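Local structure of aminoglycoside 3'-phosphotransferase AphA1-IAB (Acinetobacter baumannii, 4FEX) at residues P51-K56 with W96-A101; T106-L111 with S201-I206; T67-R72 with I216-V221. The protein confers resistance to kanamycin and related aminoglycosides, probably by transferring a phosphate from ATP to the 3'-hydroxyl of the drug. All coordinates share one frame; numbering follows the deposited sequence.

Contact 1 (P51-K56 with W96-A101). With 0TO (N-(3-chlorophenyl)-6,7-dimethoxyquinazolin-4-amine), chain G.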
loop_
_atom_site.group_PDB
_atom_site.type_symbol
_atom_site.label_atom_id
_atom_site.label_comp_id
_atom_site.label_asym_id
_atom_site.label_seq_id
_atom_site.Cartn_x
_atom_site.Cartn_y
_atom_site.Cartn_z
ATOM N N PRO A 51 20.718 4.167 11.945
ATOM C CA PRO A 51 19.987 3.984 10.688
ATOM C C PRO A 51 19.024 5.140 10.360
ATOM O O PRO A 51 18.517 5.810 11.266
ATOM C CB PRO A 51 19.223 2.673 10.923
ATOM C CG PRO A 51 19.034 2.597 12.396
ATOM C CD PRO A 51 20.190 3.321 13.034
ATOM N N GLU A 52 18.797 5.373 9.069
ATOM C CA GLU A 52 17.790 6.330 8.614
ATOM C C GLU A 52 16.462 6.018 9.303
ATOM O O GLU A 52 16.172 4.860 9.629
ATOM C CB GLU A 52 17.660 6.258 7.084
ATOM C CG GLU A 52 16.570 7.133 6.442
ATOM C CD GLU A 52 16.861 7.469 4.965
ATOM O OE1 GLU A 52 17.903 8.112 4.701
ATOM O OE2 GLU A 52 16.060 7.096 4.069
ATOM N N LEU A 53 15.671 7.051 9.563
ATOM C CA LEU A 53 14.407 6.860 10.255
ATOM C C LEU A 53 13.320 7.657 9.571
ATOM O O LEU A 53 13.594 8.703 8.989
ATOM C CB LEU A 53 14.502 7.326 11.710
ATOM C CG LEU A 53 15.360 6.618 12.765
ATOM C CD1 LEU A 53 14.935 7.093 14.139
ATOM C CD2 LEU A 53 15.252 5.122 12.688
ATOM N N PHE A 54 12.083 7.178 9.640
ATOM C CA PHE A 54 10.965 8.013 9.220
ATOM C C PHE A 54 10.055 8.332 10.387
ATOM O O PHE A 54 9.798 7.485 11.233
ATOM C CB PHE A 54 10.164 7.362 8.095
ATOM C CG PHE A 54 10.873 7.350 6.781
ATOM C CD1 PHE A 54 10.798 8.440 5.929
ATOM C CD2 PHE A 54 11.619 6.258 6.397
ATOM C CE1 PHE A 54 11.452 8.427 4.714
ATOM C CE2 PHE A 54 12.270 6.240 5.192
ATOM C CZ PHE A 54 12.186 7.318 4.346
ATOM N N LEU A 55 9.571 9.562 10.427
ATOM C CA LEU A 55 8.623 9.978 11.430
ATOM C C LEU A 55 7.394 10.456 10.674
ATOM O O LEU A 55 7.477 11.415 9.915
ATOM C CB LEU A 55 9.238 11.101 12.268
ATOM C CG LEU A 55 8.417 11.786 13.361
ATOM C CD1 LEU A 55 7.883 10.791 14.376
ATOM C CD2 LEU A 55 9.274 12.820 14.058
ATOM N N LYS A 56 6.272 9.756 10.824
ATOM C CA LYS A 56 5.012 10.160 10.195
ATOM C C LYS A 56 4.267 11.005 11.220
ATOM O O LYS A 56 4.272 10.664 12.401
ATOM C CB LYS A 56 4.162 8.936 9.807
ATOM C CG LYS A 56 4.092 8.591 8.308
ATOM C CD LYS A 56 2.724 7.983 7.947
ATOM C CE LYS A 56 2.543 7.721 6.440
ATOM N NZ LYS A 56 1.123 7.918 5.911
ATOM N N TRP A 96 2.165 10.455 16.362
ATOM C CA TRP A 96 3.519 10.492 15.842
ATOM C C TRP A 96 4.023 9.057 15.745
ATOM O O TRP A 96 3.838 8.272 16.671
ATOM C CB TRP A 96 4.408 11.316 16.764
ATOM C CG TRP A 96 3.865 12.677 17.030
ATOM C CD1 TRP A 96 2.820 13.015 17.858
ATOM C CD2 TRP A 96 4.333 13.899 16.459
ATOM N NE1 TRP A 96 2.617 14.381 17.828
ATOM C CE2 TRP A 96 3.535 14.941 16.979
ATOM C CE3 TRP A 96 5.357 14.215 15.566
ATOM C CZ2 TRP A 96 3.734 16.262 16.632
ATOM C CZ3 TRP A 96 5.547 15.528 15.221
ATOM C CH2 TRP A 96 4.743 16.537 15.750
ATOM N N LEU A 97 4.640 8.719 14.616
ATOM C CA LEU A 97 5.117 7.364 14.361
ATOM C C LEU A 97 6.550 7.351 13.856
ATOM O O LEU A 97 6.805 7.769 12.743
ATOM C CB LEU A 97 4.219 6.657 13.337
ATOM C CG LEU A 97 4.684 5.231 13.007
ATOM C CD1 LEU A 97 5.082 4.479 14.263
ATOM C CD2 LEU A 97 3.603 4.484 12.294
ATOM N N LEU A 98 7.471 6.832 14.664
ATOM C CA LEU A 98 8.875 6.738 14.285
ATOM C C LEU A 98 9.241 5.301 13.951
ATOM O O LEU A 98 9.074 4.408 14.784
ATOM C CB LEU A 98 9.766 7.246 15.425
ATOM C CG LEU A 98 11.232 7.607 15.117
ATOM C CD1 LEU A 98 11.322 8.800 14.148
ATOM C CD2 LEU A 98 12.022 7.877 16.407
ATOM N N THR A 99 9.743 5.078 12.739
ATOM C CA THR A 99 10.139 3.735 12.304
ATOM C C THR A 99 11.546 3.706 11.707
ATOM O O THR A 99 12.107 4.742 11.345
ATOM C CB THR A 99 9.155 3.181 11.264
ATOM O OG1 THR A 99 9.007 4.131 10.197
ATOM C CG2 THR A 99 7.788 2.938 11.905
ATOM N N THR A 100 12.125 2.520 11.607
ATOM C CA THR A 100 13.411 2.391 10.947
ATOM C C THR A 100 13.134 2.360 9.453
ATOM O O THR A 100 12.037 2.011 9.028
ATOM C CB THR A 100 14.099 1.086 11.327
ATOM O OG1 THR A 100 13.194 0.008 11.083
ATOM C CG2 THR A 100 14.474 1.067 12.799
ATOM N N ALA A 101 14.121 2.727 8.650
ATOM C CA ALA A 101 13.935 2.701 7.210
ATOM C C ALA A 101 14.358 1.369 6.651
ATOM O O ALA A 101 15.248 0.717 7.187
ATOM C CB ALA A 101 14.709 3.821 6.523
HETATM C C21 0TO G . 5.714 5.251 7.336
HETATM C C20 0TO G . 6.664 4.239 7.307
HETATM CL CL 0TO G . 6.708 3.035 8.546
HETATM C C18 0TO G . 7.598 4.172 6.273
HETATM C C19 0TO G . 5.736 6.183 6.304
HETATM C C17 0TO G . 6.662 6.089 5.255
HETATM C C7 0TO G . 7.681 5.140 5.275
HETATM N N6 0TO G . 8.507 5.007 4.227
HETATM C C4 0TO G . 9.542 4.143 4.097
HETATM N N5 0TO G . 10.083 3.434 5.114
HETATM C C8 0TO G . 11.156 2.665 4.946
HETATM N N9 0TO G . 11.807 2.597 3.791
HETATM C C2 0TO G . 10.275 4.156 2.920
HETATM C C1 0TO G . 11.374 3.319 2.760
HETATM C C3 0TO G . 9.789 4.880 1.846
HETATM C C10 0TO G . 10.447 4.832 0.627
HETATM O O11 0TO G . 9.968 5.575 -0.411
HETATM C C14 0TO G . 8.945 4.815 -1.112
HETATM C C12 0TO G . 11.577 4.027 0.470
HETATM C C15 0TO G . 12.044 3.266 1.550
HETATM O O13 0TO G . 12.217 3.993 -0.738
HETATM C C16 0TO G . 13.628 3.828 -0.525
#
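Phe-54 and Thr-99 pair through two backbone hydrogen bonds: Phe-54 N donates to Thr-99 O, and Thr-99 N returns to Phe-54 O at 2.8 Å in a nearly straight bond (166°). Lys-56 and Leu-97 repeat the pattern, with Lys-56 N to Leu-97 O also at 2.8 Å. Beyond the strands, Ala-101 N still reaches Glu-52 O at 3.1 Å, but from above the carbonyl plane. These bonds join neighbouring antiparallel strands, 53-59 and 94-100, in the five-stranded sheet of the N-terminal lobe of a protein-kinase-like fold; Ala-101 begins the connection toward the other lobe. Apolar contacts fill one face of the ladder. Leu-98 sends CD1 against Leu-55 CB at 3.6 Å, a reach that follows from its CG lying opposite the backbone N (chi1 -163°). Its other methyl, CD2, meets Leu-53 CD1 at 3.8 Å, the two side chains crossing obliquely. Leu-55 CD1 lies at the edge of the Trp-96 indole, which itself stacks on His-57. The opposite face, bearing Phe-54, Lys-56 and Thr-99, receives the anilinoquinazoline. The linking nitrogen N6 of the ligand sits 4.0 Å above the centre of the Phe-54 ring, and Ala-101 CB packs against Phe-54 CE2. Thr-99 turns OG1 and CG2 to the ligand chlorine, while the methylenes of Lys-56 run along the chlorophenyl ring, CG being 3.5 Å from ligand C19. Lys-56 NZ makes a long, weak ion pair with Glu-69 OE1 on helix 61-76.

Contact 2 (T106-L111 with S201-I206). With 0TO (N-(3-chlorophenyl)-6,7-dimethoxyquinazolin-4-amine), chain G.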
loop_
_atom_site.group_PDB
_atom_site.type_symbol
_atom_site.label_atom_id
_atom_site.label_comp_id
_atom_site.label_asym_id
_atom_site.label_seq_id
_atom_site.Cartn_x
_atom_site.Cartn_y
_atom_site.Cartn_z
ATOM N N THR A 106 12.636 1.539 -4.561
ATOM C CA THR A 106 11.293 1.010 -4.713
ATOM C C THR A 106 11.305 0.069 -5.889
ATOM O O THR A 106 12.211 0.129 -6.709
ATOM C CB THR A 106 10.218 2.092 -4.904
ATOM O OG1 THR A 106 10.362 2.712 -6.180
ATOM C CG2 THR A 106 10.325 3.125 -3.832
ATOM N N ALA A 107 10.324 -0.826 -5.947
ATOM C CA ALA A 107 10.192 -1.727 -7.078
ATOM C C ALA A 107 10.099 -0.900 -8.362
ATOM O O ALA A 107 10.663 -1.267 -9.392
ATOM C CB ALA A 107 8.966 -2.588 -6.923
ATOM N N PHE A 108 9.398 0.227 -8.282
ATOM C CA PHE A 108 9.223 1.097 -9.429
ATOM C C PHE A 108 10.560 1.636 -9.928
ATOM O O PHE A 108 10.859 1.576 -11.122
ATOM C CB PHE A 108 8.278 2.246 -9.096
ATOM C CG PHE A 108 8.111 3.222 -10.209
ATOM C CD1 PHE A 108 7.229 2.964 -11.242
ATOM C CD2 PHE A 108 8.843 4.392 -10.234
ATOM C CE1 PHE A 108 7.075 3.862 -12.281
ATOM C CE2 PHE A 108 8.692 5.296 -11.266
ATOM C CZ PHE A 108 7.810 5.032 -12.290
ATOM N N GLN A 109 11.369 2.158 -9.021
ATOM C CA GLN A 109 12.683 2.641 -9.412
ATOM C C GLN A 109 13.520 1.547 -10.069
ATOM O O GLN A 109 14.117 1.766 -11.114
ATOM C CB GLN A 109 13.426 3.236 -8.217
ATOM C CG GLN A 109 12.753 4.466 -7.633
ATOM C CD GLN A 109 13.299 4.839 -6.267
ATOM O OE1 GLN A 109 14.288 4.266 -5.800
ATOM N NE2 GLN A 109 12.650 5.802 -5.616
ATOM N N VAL A 110 13.557 0.364 -9.464
ATOM C CA VAL A 110 14.393 -0.711 -9.984
ATOM C C VAL A 110 13.909 -1.156 -11.349
ATOM O O VAL A 110 14.702 -1.523 -12.196
ATOM C CB VAL A 110 14.438 -1.898 -9.035
ATOM C CG1 VAL A 110 15.476 -2.896 -9.495
ATOM C CG2 VAL A 110 14.777 -1.423 -7.648
ATOM N N LEU A 111 12.600 -1.110 -11.565
ATOM C CA LEU A 111 12.043 -1.345 -12.891
ATOM C C LEU A 111 12.580 -0.320 -13.884
ATOM O O LEU A 111 13.155 -0.694 -14.900
ATOM C CB LEU A 111 10.522 -1.289 -12.853
ATOM C CG LEU A 111 9.683 -2.547 -13.079
ATOM C CD1 LEU A 111 10.489 -3.828 -12.937
ATOM C CD2 LEU A 111 8.554 -2.518 -12.076
ATOM N N SER A 201 1.281 -1.377 -4.465
ATOM C CA SER A 201 1.700 -0.621 -5.634
ATOM C C SER A 201 3.200 -0.757 -5.797
ATOM O O SER A 201 3.860 -1.358 -4.970
ATOM C CB SER A 201 1.333 0.844 -5.460
ATOM O OG SER A 201 2.256 1.474 -4.600
ATOM N N LEU A 202 3.750 -0.194 -6.862
ATOM C CA LEU A 202 5.160 -0.393 -7.141
ATOM C C LEU A 202 6.007 0.520 -6.272
ATOM O O LEU A 202 7.231 0.359 -6.198
ATOM C CB LEU A 202 5.465 -0.200 -8.620
ATOM C CG LEU A 202 5.172 -1.408 -9.505
ATOM C CD1 LEU A 202 5.326 -1.043 -10.969
ATOM C CD2 LEU A 202 6.079 -2.583 -9.147
ATOM N N ASP A 203 5.347 1.451 -5.585
ATOM C CA ASP A 203 6.041 2.395 -4.706
ATOM C C ASP A 203 6.241 1.821 -3.317
ATOM O O ASP A 203 7.074 2.312 -2.552
ATOM C CB ASP A 203 5.266 3.711 -4.601
ATOM C CG ASP A 203 5.186 4.450 -5.929
ATOM O OD1 ASP A 203 6.245 4.600 -6.585
ATOM O OD2 ASP A 203 4.066 4.866 -6.317
ATOM N N ASN A 204 5.487 0.772 -3.001
ATOM C CA ASN A 204 5.430 0.265 -1.641
ATOM C C ASN A 204 6.195 -1.026 -1.346
ATOM O O ASN A 204 6.149 -1.538 -0.230
ATOM C CB ASN A 204 3.982 0.128 -1.211
ATOM C CG ASN A 204 3.355 1.446 -0.923
ATOM O OD1 ASN A 204 4.055 2.433 -0.705
ATOM N ND2 ASN A 204 2.028 1.484 -0.900
ATOM N N LEU A 205 6.900 -1.557 -2.330
ATOM C CA LEU A 205 7.739 -2.714 -2.054
ATOM C C LEU A 205 9.188 -2.340 -2.272
ATOM O O LEU A 205 9.521 -1.713 -3.263
ATOM C CB LEU A 205 7.313 -3.890 -2.920
ATOM C CG LEU A 205 5.931 -4.286 -2.408
ATOM C CD1 LEU A 205 4.856 -4.295 -3.485
ATOM C CD2 LEU A 205 6.035 -5.620 -1.716
ATOM N N ILE A 206 10.049 -2.696 -1.331
ATOM C CA ILE A 206 11.423 -2.208 -1.353
ATOM C C ILE A 206 12.408 -3.294 -1.796
ATOM O O ILE A 206 12.504 -4.359 -1.166
ATOM C CB ILE A 206 11.823 -1.621 0.033
ATOM C CG1 ILE A 206 10.687 -0.761 0.602
ATOM C CG2 ILE A 206 13.109 -0.806 -0.052
ATOM C CD1 ILE A 206 10.242 0.391 -0.312
HETATM C C21 0TO G . 5.714 5.251 7.336
HETATM C C20 0TO G . 6.664 4.239 7.307
HETATM CL CL 0TO G . 6.708 3.035 8.546
HETATM C C18 0TO G . 7.598 4.172 6.273
HETATM C C19 0TO G . 5.736 6.183 6.304
HETATM C C17 0TO G . 6.662 6.089 5.255
HETATM C C7 0TO G . 7.681 5.140 5.275
HETATM N N6 0TO G . 8.507 5.007 4.227
HETATM C C4 0TO G . 9.542 4.143 4.097
HETATM N N5 0TO G . 10.083 3.434 5.114
HETATM C C8 0TO G . 11.156 2.665 4.946
HETATM N N9 0TO G . 11.807 2.597 3.791
HETATM C C2 0TO G . 10.275 4.156 2.920
HETATM C C1 0TO G . 11.374 3.319 2.760
HETATM C C3 0TO G . 9.789 4.880 1.846
HETATM C C10 0TO G . 10.447 4.832 0.627
HETATM O O11 0TO G . 9.968 5.575 -0.411
HETATM C C14 0TO G . 8.945 4.815 -1.112
HETATM C C12 0TO G . 11.577 4.027 0.470
HETATM C C15 0TO G . 12.044 3.266 1.550
HETATM O O13 0TO G . 12.217 3.993 -0.738
HETATM C C16 0TO G . 13.628 3.828 -0.525
#
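Ala-107 N donates to Leu-205 O at 2.9 Å, and Phe-108 N to Leu-202 O at 3.0 Å, so two backbone N-H groups of the first turn of helix 107-113 are taken up by the carbonyl of Leu-202 in the opposing turn and that of Leu-205 at the start of strand 205-208. Residues 201-204, a type I turn just after Asp-199, the probable proton acceptor, are consistent with the catalytic loop of a kinase-like fold. The Phe-108 bond arrives 37° above the plane of its carbonyl; the Ala-107 bond runs nearly along the C=O direction. The next N-H is used within the helix start itself: Thr-106 is the N-cap, its OG1 accepting from Gln-109 N at 3.1 Å, and a weak return bond from Thr-106 N to Gln-109 OE1 completes a capping box. With chi1 at 70°, OG1 stands between the backbone N and the carbonyl carbon, turned to Gln-109, while CG2 faces Asp-203 O. Within the 201-204 turn Ser-201 OG accepts from Asp-203 N as an ST turn, and Asn-204 ND2 is bonded to Asp-199 O.

Packing centres on Leu-202. Leu-202 CD2 touches Ala-107 CB at 3.6 Å, and Leu-202 CD1 meets Leu-111 CD2 at 3.7 Å, the two leucines crossing at about a right angle. Leu-202 CB rests on Phe-108 CB, and the Phe-108 ring has Leu-202 CD1 at its edge, near its plane. Leu-125 of helix 118-134 and Leu-233 of helix 227-236 also touch Leu-202. On the ligand side, Ile-206 CD1 approaches the dimethoxy-bearing ring, and the C14 methyl of the ligand lies 3.4 Å from Asp-203 O and 3.5 Å from Thr-106 CG2.

Contact 3 (T67-R72 with I216-V221). With 0TO (N-(3-chlorophenyl)-6,7-dimethoxyquinazolin-4-amine), chain G.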
loop_
_atom_site.group_PDB
_atom_site.type_symbol
_atom_site.label_atom_id
_atom_site.label_comp_id
_atom_site.label_asym_id
_atom_site.label_seq_id
_atom_site.Cartn_x
_atom_site.Cartn_y
_atom_site.Cartn_z
ATOM N N THR A 67 -2.443 6.136 13.294
ATOM C CA THR A 67 -2.670 5.142 14.331
ATOM C C THR A 67 -2.919 3.767 13.720
ATOM O O THR A 67 -2.360 2.754 14.165
ATOM C CB THR A 67 -3.838 5.509 15.272
ATOM O OG1 THR A 67 -3.563 6.742 15.952
ATOM C CG2 THR A 67 -4.014 4.422 16.318
ATOM N N ASP A 68 -3.749 3.737 12.685
ATOM C CA ASP A 68 -4.094 2.488 12.030
ATOM C C ASP A 68 -2.856 1.790 11.476
ATOM O O ASP A 68 -2.775 0.557 11.444
ATOM C CB ASP A 68 -5.102 2.732 10.912
ATOM C CG ASP A 68 -6.465 3.146 11.428
ATOM O OD1 ASP A 68 -6.722 3.003 12.652
ATOM O OD2 ASP A 68 -7.285 3.600 10.597
ATOM N N GLU A 69 -1.884 2.585 11.049
ATOM C CA GLU A 69 -0.684 2.033 10.444
ATOM C C GLU A 69 0.222 1.423 11.508
ATOM O O GLU A 69 0.801 0.350 11.314
ATOM C CB GLU A 69 0.064 3.105 9.655
ATOM C CG GLU A 69 1.184 2.543 8.808
ATOM C CD GLU A 69 1.953 3.606 8.042
ATOM O OE1 GLU A 69 1.548 4.799 8.087
ATOM O OE2 GLU A 69 2.963 3.229 7.398
ATOM N N MET A 70 0.342 2.109 12.638
ATOM C CA MET A 70 1.117 1.585 13.757
ATOM C C MET A 70 0.658 0.183 14.185
ATOM O O MET A 70 1.474 -0.728 14.323
ATOM C CB MET A 70 1.080 2.566 14.937
ATOM C CG MET A 70 1.998 2.202 16.085
ATOM S SD MET A 70 1.285 0.953 17.166
ATOM C CE MET A 70 -0.168 1.835 17.746
ATOM N N VAL A 71 -0.642 0.009 14.409
ATOM C CA VAL A 71 -1.130 -1.279 14.901
ATOM C C VAL A 71 -0.918 -2.379 13.864
ATOM O O VAL A 71 -0.706 -3.538 14.205
ATOM C CB VAL A 71 -2.615 -1.229 15.317
ATOM C CG1 VAL A 71 -2.787 -0.332 16.503
ATOM C CG2 VAL A 71 -3.487 -0.746 14.158
ATOM N N ARG A 72 -0.959 -2.006 12.596
ATOM C CA ARG A 72 -0.809 -2.986 11.542
ATOM C C ARG A 72 0.655 -3.355 11.382
ATOM O O ARG A 72 0.983 -4.536 11.202
ATOM C CB ARG A 72 -1.453 -2.490 10.243
ATOM C CG ARG A 72 -2.966 -2.722 10.227
ATOM C CD ARG A 72 -3.739 -1.754 9.336
ATOM N NE ARG A 72 -5.185 -2.015 9.385
ATOM C CZ ARG A 72 -6.009 -1.543 10.324
ATOM N NH1 ARG A 72 -5.560 -0.778 11.317
ATOM N NH2 ARG A 72 -7.292 -1.842 10.278
ATOM N N ILE A 216 6.257 -1.441 2.604
ATOM C CA ILE A 216 5.918 -0.314 3.443
ATOM C C ILE A 216 4.465 0.071 3.241
ATOM O O ILE A 216 3.759 -0.513 2.426
ATOM C CB ILE A 216 6.792 0.903 3.117
ATOM C CG1 ILE A 216 6.565 1.323 1.658
ATOM C CG2 ILE A 216 8.237 0.578 3.340
ATOM C CD1 ILE A 216 7.181 2.672 1.265
ATOM N N ASP A 217 4.041 1.062 4.006
ATOM C CA ASP A 217 2.736 1.681 3.874
ATOM C C ASP A 217 1.582 0.728 4.209
ATOM O O ASP A 217 0.640 0.551 3.419
ATOM C CB ASP A 217 2.588 2.287 2.478
ATOM C CG ASP A 217 1.902 3.615 2.509
ATOM O OD1 ASP A 217 2.345 4.471 3.310
ATOM O OD2 ASP A 217 0.915 3.785 1.754
ATOM N N VAL A 218 1.643 0.140 5.398
ATOM C CA VAL A 218 0.781 -0.992 5.719
ATOM C C VAL A 218 -0.565 -0.588 6.328
ATOM O O VAL A 218 -1.292 -1.420 6.875
ATOM C CB VAL A 218 1.520 -1.970 6.645
ATOM C CG1 VAL A 218 2.711 -2.561 5.923
ATOM C CG2 VAL A 218 1.974 -1.249 7.878
ATOM N N GLY A 219 -0.910 0.686 6.190
ATOM C CA GLY A 219 -2.070 1.248 6.853
ATOM C C GLY A 219 -3.431 0.666 6.533
ATOM O O GLY A 219 -4.351 0.797 7.340
ATOM N N ARG A 220 -3.577 0.046 5.365
ATOM C CA ARG A 220 -4.871 -0.508 4.960
ATOM C C ARG A 220 -4.873 -2.015 5.044
ATOM O O ARG A 220 -5.835 -2.651 4.601
ATOM C CB ARG A 220 -5.239 -0.114 3.521
ATOM C CG ARG A 220 -5.270 1.373 3.268
ATOM C CD ARG A 220 -6.429 1.770 2.347
ATOM N NE ARG A 220 -6.479 3.218 2.169
ATOM C CZ ARG A 220 -5.710 3.887 1.313
ATOM N NH1 ARG A 220 -5.819 5.209 1.224
ATOM N NH2 ARG A 220 -4.838 3.239 0.540
ATOM N N VAL A 221 -3.787 -2.581 5.570
ATOM C CA VAL A 221 -3.705 -4.028 5.802
ATOM C C VAL A 221 -4.926 -4.546 6.568
ATOM O O VAL A 221 -5.351 -3.946 7.562
ATOM C CB VAL A 221 -2.432 -4.404 6.593
ATOM C CG1 VAL A 221 -2.636 -5.701 7.339
ATOM C CG2 VAL A 221 -1.224 -4.496 5.668
HETATM C C21 0TO G . 5.714 5.251 7.336
HETATM C C20 0TO G . 6.664 4.239 7.307
HETATM CL CL 0TO G . 6.708 3.035 8.546
HETATM C C18 0TO G . 7.598 4.172 6.273
HETATM C C19 0TO G . 5.736 6.183 6.304
HETATM C C17 0TO G . 6.662 6.089 5.255
HETATM C C7 0TO G . 7.681 5.140 5.275
HETATM N N6 0TO G . 8.507 5.007 4.227
HETATM C C4 0TO G . 9.542 4.143 4.097
HETATM N N5 0TO G . 10.083 3.434 5.114
HETATM C C8 0TO G . 11.156 2.665 4.946
HETATM N N9 0TO G . 11.807 2.597 3.791
HETATM C C2 0TO G . 10.275 4.156 2.920
HETATM C C1 0TO G . 11.374 3.319 2.760
HETATM C C3 0TO G . 9.789 4.880 1.846
HETATM C C10 0TO G . 10.447 4.832 0.627
HETATM O O11 0TO G . 9.968 5.575 -0.411
HETATM C C14 0TO G . 8.945 4.815 -1.112
HETATM C C12 0TO G . 11.577 4.027 0.470
HETATM C C15 0TO G . 12.044 3.266 1.550
HETATM O O13 0TO G . 12.217 3.993 -0.738
HETATM C C16 0TO G . 13.628 3.828 -0.525
#
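Arg-72 lays its extended chain along the carbonyls of Val-218, Gly-219 and Val-221, with CB 3.5 Å from Val-218 O and CD 3.3 Å from Gly-219 O. It projects from helix 61-76, which probably corresponds to the kinase C helix, onto the loop after strand 211-215, whose Asp-217, Val-218 and Gly-219 are consistent with the Asp-Xaa-Gly motif of kinase-like folds. The guanidinium is held at its edge by two bonds. NE donates to Val-221 O at 2.7 Å, in the carbonyl plane, and NH1 donates to Asp-68 O at 3.1 Å, one turn back in its own helix; together they fix the rotation of the flat group. Val-221 adds CB against Arg-72 CD, and its backbone N bonds to Val-218 O, three residues back.

Where the two backbones come closest, Gly-219 has no side chain, and its CA lies 4.0 Å from Glu-69 CB. Glu-69 then passes Val-218 at about a right angle, CG against CG2 at 4.0 Å. With CG opposite the backbone N (chi1 -170°) and the rest of the chain extended, its carboxylate is carried to the bound ligand. Asp-217, close to Asp-199, lies nearby, OD1 4.3 Å from Glu-69 OE2. Ile-216 CD1 packs against the quinazoline, whereas Glu-69 OE2 stands 3.4 Å from C21 of the chlorophenyl ring.

Overall arrangement
Contacts 1 and 2 are buried, and contact 3 is only partly so; all three touch the same quinazoline, in what is probably the ATP cleft. Contact 1 is a regular strand ladder of the N-terminal lobe, contact 2 a helix start whose N-H groups bond to carbonyls of a turn and of the strand after it, and contact 3 a helix-to-loop junction where the one hydrogen bond across comes from an arginine side chain. Helix 61-76 of contact 3 follows strand 53-59 of contact 1, and Leu-97 of contact 1 packs on Met-70 of contact 3. Contacts 2 and 3 meet where Asn-204 O probably accepts a hydrogen bond from Ile-216 N. Contacts 1 and 2 do not touch.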